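Local coordinates for protein ribonuclease H (Uncultured organism, PDB 4IBN) that probably cleaves the RNA strand of RNA-DNA hybrids endonucleolytically, with magnesium as cofactor, leaving 5'-phosphomonoester ends, at residues 104-118 and 208-220. Numbering follows the deposited sequence.
Sequences MTRWVHDWAQRGWKR and SPALPVVAAGRPS
Ser208 meets Thr105 where the C-terminal tail starts along helix 98-113: its OG lies 3.7 Å from Thr105 CG2, a van der Waals approach to a methyl, while Thr105 OG1 is hydrogen-bonded to Val101 O. At the next residue, a water donates to both Pro209 O and Met104 O and also bonds His109 NE2 in the plane of the imidazole. Ala210 O approaches the edge of the same ring near CE1. Leu211 lays both methyls against one side of the helix, CD1 at 3.9 Å from Met104 SD and CD2 between Met104 O and Val108 CG2; beyond it, Leu211 touches Val136 of helix 126-136. Pro212 lies across His109 and Ala112, CB 3.7 Å from Ala112 CB and CD 3.9 Å from His109 ND1, crossing the imidazole at about a right angle. Replacing Pro212 by alanine would remove CG and CD and is likely to open a gap beside the His109 ring. In this RNase H fold, helix 98-113 follows strand 90-95, which lies between 140-145 and 16-25, and the tail runs along the helix as irregular chain. Val214 CA comes within 4.4 Å of NE1 of Trp116, whose N closes the Schellman motif with Gly115 as C-prime residue. A second water is hydrogen-bonded to Pro219 O and Gly115 O. The terminal carboxylate of Ser220 accepts Arg118 N at OXT (2.9 Å, 144°), and a third water bridges OXT to Arg118 O. Arg118 CG sits between the backbone N and the carbonyl carbon (chi1 82°), which brings the extended chain alongside Ser220, and NH1 donates to OG (2.8 Å), which is tilted 19° from the guanidinium plane; OXT, 3.9 Å from NH1, adds only a long charge pairing.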
# COMPACT_ATOMS: atom_id res chain seq x y z
N MET A 104 10.80 3.48 -1.44
CA MET A 104 11.16 2.08 -1.38
C MET A 104 12.23 1.65 -2.36
O MET A 104 12.87 0.69 -2.14
CB MET A 104 9.96 1.18 -1.50
CG MET A 104 9.03 1.37 -0.39
SD MET A 104 9.72 0.66 1.13
CE MET A 104 8.32 0.63 2.20
N THR A 105 12.30 2.31 -3.48
CA THR A 105 13.25 1.91 -4.48
C THR A 105 14.54 2.66 -4.42
O THR A 105 15.52 2.20 -4.94
CB THR A 105 12.71 2.08 -5.92
OG1 THR A 105 12.30 3.41 -6.16
CG2 THR A 105 11.58 1.13 -6.18
N ARG A 106 14.49 3.85 -3.85
CA ARG A 106 15.65 4.70 -3.75
C ARG A 106 15.95 5.27 -2.38
O ARG A 106 16.95 5.04 -1.85
CB ARG A 106 15.55 5.87 -4.71
CG ARG A 106 15.55 5.51 -6.11
CD ARG A 106 15.40 6.72 -7.01
NE ARG A 106 15.36 6.31 -8.39
CZ ARG A 106 16.38 6.44 -9.22
NH1 ARG A 106 17.49 7.02 -8.82
NH2 ARG A 106 16.26 6.02 -10.46
N TRP A 107 15.04 6.05 -1.84
CA TRP A 107 15.37 6.84 -0.68
C TRP A 107 15.76 6.05 0.57
O TRP A 107 16.59 6.47 1.27
CB TRP A 107 14.27 7.83 -0.37
CG TRP A 107 13.76 8.64 -1.48
CD1 TRP A 107 14.37 8.97 -2.61
CD2 TRP A 107 12.49 9.25 -1.53
NE1 TRP A 107 13.56 9.73 -3.39
CE2 TRP A 107 12.39 9.92 -2.73
CE3 TRP A 107 11.43 9.30 -0.66
CZ2 TRP A 107 11.28 10.65 -3.07
CZ3 TRP A 107 10.29 10.01 -1.03
CH2 TRP A 107 10.24 10.67 -2.21
N VAL A 108 15.14 4.90 0.82
CA VAL A 108 15.41 4.15 2.03
C VAL A 108 16.86 3.75 2.02
O VAL A 108 17.48 3.65 3.01
CB VAL A 108 14.56 2.90 2.20
CG1 VAL A 108 13.21 3.27 2.62
CG2 VAL A 108 14.54 2.12 0.99
N HIS A 109 17.35 3.48 0.84
CA HIS A 109 18.74 3.14 0.71
C HIS A 109 19.61 4.33 1.08
O HIS A 109 20.59 4.17 1.69
CB HIS A 109 19.04 2.63 -0.71
CG HIS A 109 18.29 1.40 -1.09
ND1 HIS A 109 18.49 0.19 -0.50
CD2 HIS A 109 17.34 1.20 -2.03
CE1 HIS A 109 17.70 -0.70 -1.03
NE2 HIS A 109 16.98 -0.11 -1.96
N ASP A 110 19.24 5.52 0.67
CA ASP A 110 19.98 6.70 1.06
C ASP A 110 19.91 6.93 2.56
O ASP A 110 20.88 7.26 3.16
CB ASP A 110 19.43 7.95 0.38
CG ASP A 110 19.64 7.95 -1.12
OD1 ASP A 110 20.58 7.32 -1.59
OD2 ASP A 110 18.84 8.59 -1.82
N TRP A 111 18.74 6.78 3.14
CA TRP A 111 18.59 7.00 4.54
C TRP A 111 19.41 6.01 5.36
O TRP A 111 20.02 6.36 6.32
CB TRP A 111 17.11 6.93 4.94
CG TRP A 111 16.34 8.05 4.41
CD1 TRP A 111 16.77 9.28 4.27
CD2 TRP A 111 14.97 8.06 3.98
NE1 TRP A 111 15.79 10.08 3.75
CE2 TRP A 111 14.67 9.33 3.56
CE3 TRP A 111 13.98 7.10 3.90
CZ2 TRP A 111 13.40 9.68 3.09
CZ3 TRP A 111 12.78 7.43 3.40
CH2 TRP A 111 12.48 8.70 3.03
N ALA A 112 19.39 4.75 4.97
CA ALA A 112 20.16 3.75 5.66
C ALA A 112 21.64 4.04 5.57
O ALA A 112 22.38 3.86 6.47
CB ALA A 112 19.88 2.40 5.11
N GLN A 113 22.04 4.53 4.43
CA GLN A 113 23.41 4.84 4.18
C GLN A 113 23.87 5.90 5.18
O GLN A 113 24.96 5.88 5.65
CB GLN A 113 23.59 5.31 2.76
CG GLN A 113 24.97 5.34 2.31
CD GLN A 113 25.06 5.74 0.87
OE1 GLN A 113 24.43 6.66 0.46
NE2 GLN A 113 25.85 5.02 0.11
N ARG A 114 22.98 6.80 5.53
CA ARG A 114 23.32 7.89 6.40
C ARG A 114 23.00 7.60 7.85
O ARG A 114 22.90 8.48 8.64
CB ARG A 114 22.71 9.20 5.91
CG ARG A 114 21.43 9.60 6.57
CD ARG A 114 21.12 11.10 6.55
NE ARG A 114 19.73 11.30 6.33
CZ ARG A 114 18.99 12.25 6.86
NH1 ARG A 114 19.52 13.13 7.72
NH2 ARG A 114 17.71 12.30 6.58
N GLY A 115 22.78 6.34 8.16
CA GLY A 115 22.52 5.93 9.49
C GLY A 115 21.14 6.28 10.02
O GLY A 115 20.93 6.27 11.20
N TRP A 116 20.23 6.57 9.12
CA TRP A 116 18.85 6.85 9.50
C TRP A 116 18.78 8.08 10.34
O TRP A 116 17.86 8.29 11.06
CB TRP A 116 18.12 5.68 10.18
CG TRP A 116 17.74 4.57 9.26
CD1 TRP A 116 18.44 3.45 9.06
CD2 TRP A 116 16.61 4.49 8.37
NE1 TRP A 116 17.83 2.68 8.14
CE2 TRP A 116 16.70 3.30 7.71
CE3 TRP A 116 15.53 5.32 8.11
CZ2 TRP A 116 15.76 2.91 6.80
CZ3 TRP A 116 14.62 4.92 7.23
CH2 TRP A 116 14.73 3.76 6.57
N LYS A 117 19.79 8.91 10.24
CA LYS A 117 19.85 10.16 10.99
C LYS A 117 18.90 11.17 10.40
O LYS A 117 18.82 11.27 9.24
CB LYS A 117 21.28 10.68 11.02
CG LYS A 117 22.19 9.90 11.98
CD LYS A 117 23.66 10.33 11.96
CE LYS A 117 24.01 11.19 10.78
NZ LYS A 117 25.47 11.52 10.61
N ARG A 118 18.16 11.88 11.23
CA ARG A 118 17.29 12.93 10.75
C ARG A 118 18.10 14.14 10.34
O ARG A 118 19.15 14.35 10.82
CB ARG A 118 16.26 13.33 11.81
CG ARG A 118 16.75 14.31 12.88
CD ARG A 118 15.82 14.48 14.08
NE ARG A 118 16.24 15.60 14.91
CZ ARG A 118 17.08 15.50 15.93
NH1 ARG A 118 17.57 14.34 16.30
NH2 ARG A 118 17.45 16.57 16.58
N SER A 208 11.98 -5.49 -6.80
CA SER A 208 13.06 -4.62 -6.40
C SER A 208 13.99 -5.35 -5.51
O SER A 208 13.67 -6.34 -4.98
CB SER A 208 12.53 -3.45 -5.62
OG SER A 208 12.03 -2.49 -6.46
N PRO A 209 15.16 -4.79 -5.29
CA PRO A 209 16.07 -5.39 -4.36
C PRO A 209 15.57 -5.27 -2.96
O PRO A 209 14.81 -4.45 -2.64
CB PRO A 209 17.34 -4.54 -4.50
CG PRO A 209 16.96 -3.40 -5.21
CD PRO A 209 15.82 -3.73 -6.05
N ALA A 210 16.07 -6.15 -2.16
CA ALA A 210 15.76 -6.22 -0.77
C ALA A 210 16.15 -4.93 -0.04
O ALA A 210 17.01 -4.22 -0.46
CB ALA A 210 16.46 -7.33 -0.21
N LEU A 211 15.37 -4.59 0.95
CA LEU A 211 15.56 -3.36 1.67
C LEU A 211 16.64 -3.53 2.71
O LEU A 211 16.89 -4.61 3.17
CB LEU A 211 14.26 -2.89 2.29
CG LEU A 211 13.08 -2.73 1.36
CD1 LEU A 211 11.81 -2.51 2.04
CD2 LEU A 211 13.31 -1.67 0.38
N PRO A 212 17.26 -2.42 3.08
CA PRO A 212 18.23 -2.43 4.16
C PRO A 212 17.59 -2.91 5.47
O PRO A 212 16.51 -2.52 5.75
CB PRO A 212 18.61 -0.96 4.26
CG PRO A 212 17.40 -0.22 3.84
CD PRO A 212 16.77 -1.08 2.78
N VAL A 213 18.25 -3.77 6.24
CA VAL A 213 17.68 -4.25 7.52
C VAL A 213 18.02 -3.13 8.45
O VAL A 213 19.14 -2.82 8.62
CB VAL A 213 18.36 -5.54 8.02
CG1 VAL A 213 17.87 -5.93 9.41
CG2 VAL A 213 18.17 -6.63 7.04
N VAL A 214 17.01 -2.52 9.04
CA VAL A 214 17.15 -1.31 9.79
C VAL A 214 18.04 -1.48 11.02
O VAL A 214 18.00 -2.49 11.71
CB VAL A 214 15.79 -0.80 10.29
CG1 VAL A 214 14.75 -0.81 9.18
CG2 VAL A 214 15.31 -1.72 11.36
N ALA A 215 18.81 -0.45 11.30
CA ALA A 215 19.62 -0.36 12.49
C ALA A 215 18.82 0.17 13.72
O ALA A 215 18.92 1.32 14.13
CB ALA A 215 20.78 0.48 12.21
N ALA A 216 18.04 -0.69 14.31
CA ALA A 216 17.17 -0.31 15.38
C ALA A 216 17.92 0.20 16.59
O ALA A 216 18.95 -0.28 16.94
CB ALA A 216 16.31 -1.44 15.75
N GLY A 217 17.36 1.21 17.21
CA GLY A 217 17.83 1.70 18.50
C GLY A 217 18.86 2.80 18.57
O GLY A 217 19.14 3.28 19.62
N ARG A 218 19.40 3.20 17.44
CA ARG A 218 20.27 4.34 17.37
C ARG A 218 19.53 5.66 17.32
O ARG A 218 18.44 5.74 16.81
CB ARG A 218 21.14 4.24 16.15
CG ARG A 218 21.72 2.88 15.99
CD ARG A 218 22.95 2.79 16.77
NE ARG A 218 23.93 1.82 16.33
CZ ARG A 218 25.16 2.13 15.95
NH1 ARG A 218 25.56 3.35 15.90
NH2 ARG A 218 25.99 1.16 15.65
N PRO A 219 20.15 6.70 17.84
CA PRO A 219 19.49 7.99 17.93
C PRO A 219 19.37 8.59 16.57
O PRO A 219 20.17 8.30 15.74
CB PRO A 219 20.46 8.79 18.76
CG PRO A 219 21.72 8.11 18.61
CD PRO A 219 21.44 6.72 18.52
N SER A 220 18.38 9.44 16.38
CA SER A 220 18.21 10.14 15.13
C SER A 220 19.30 11.21 14.95
O SER A 220 20.09 11.43 15.84
CB SER A 220 16.84 10.78 15.09
OG SER A 220 16.70 11.73 16.13
OXT SER A 220 19.38 11.85 13.90
O HOH W 1 14.57 -1.47 -3.16
O HOH W 2 19.31 6.60 13.47
O HOH W 3 20.78 13.89 13.14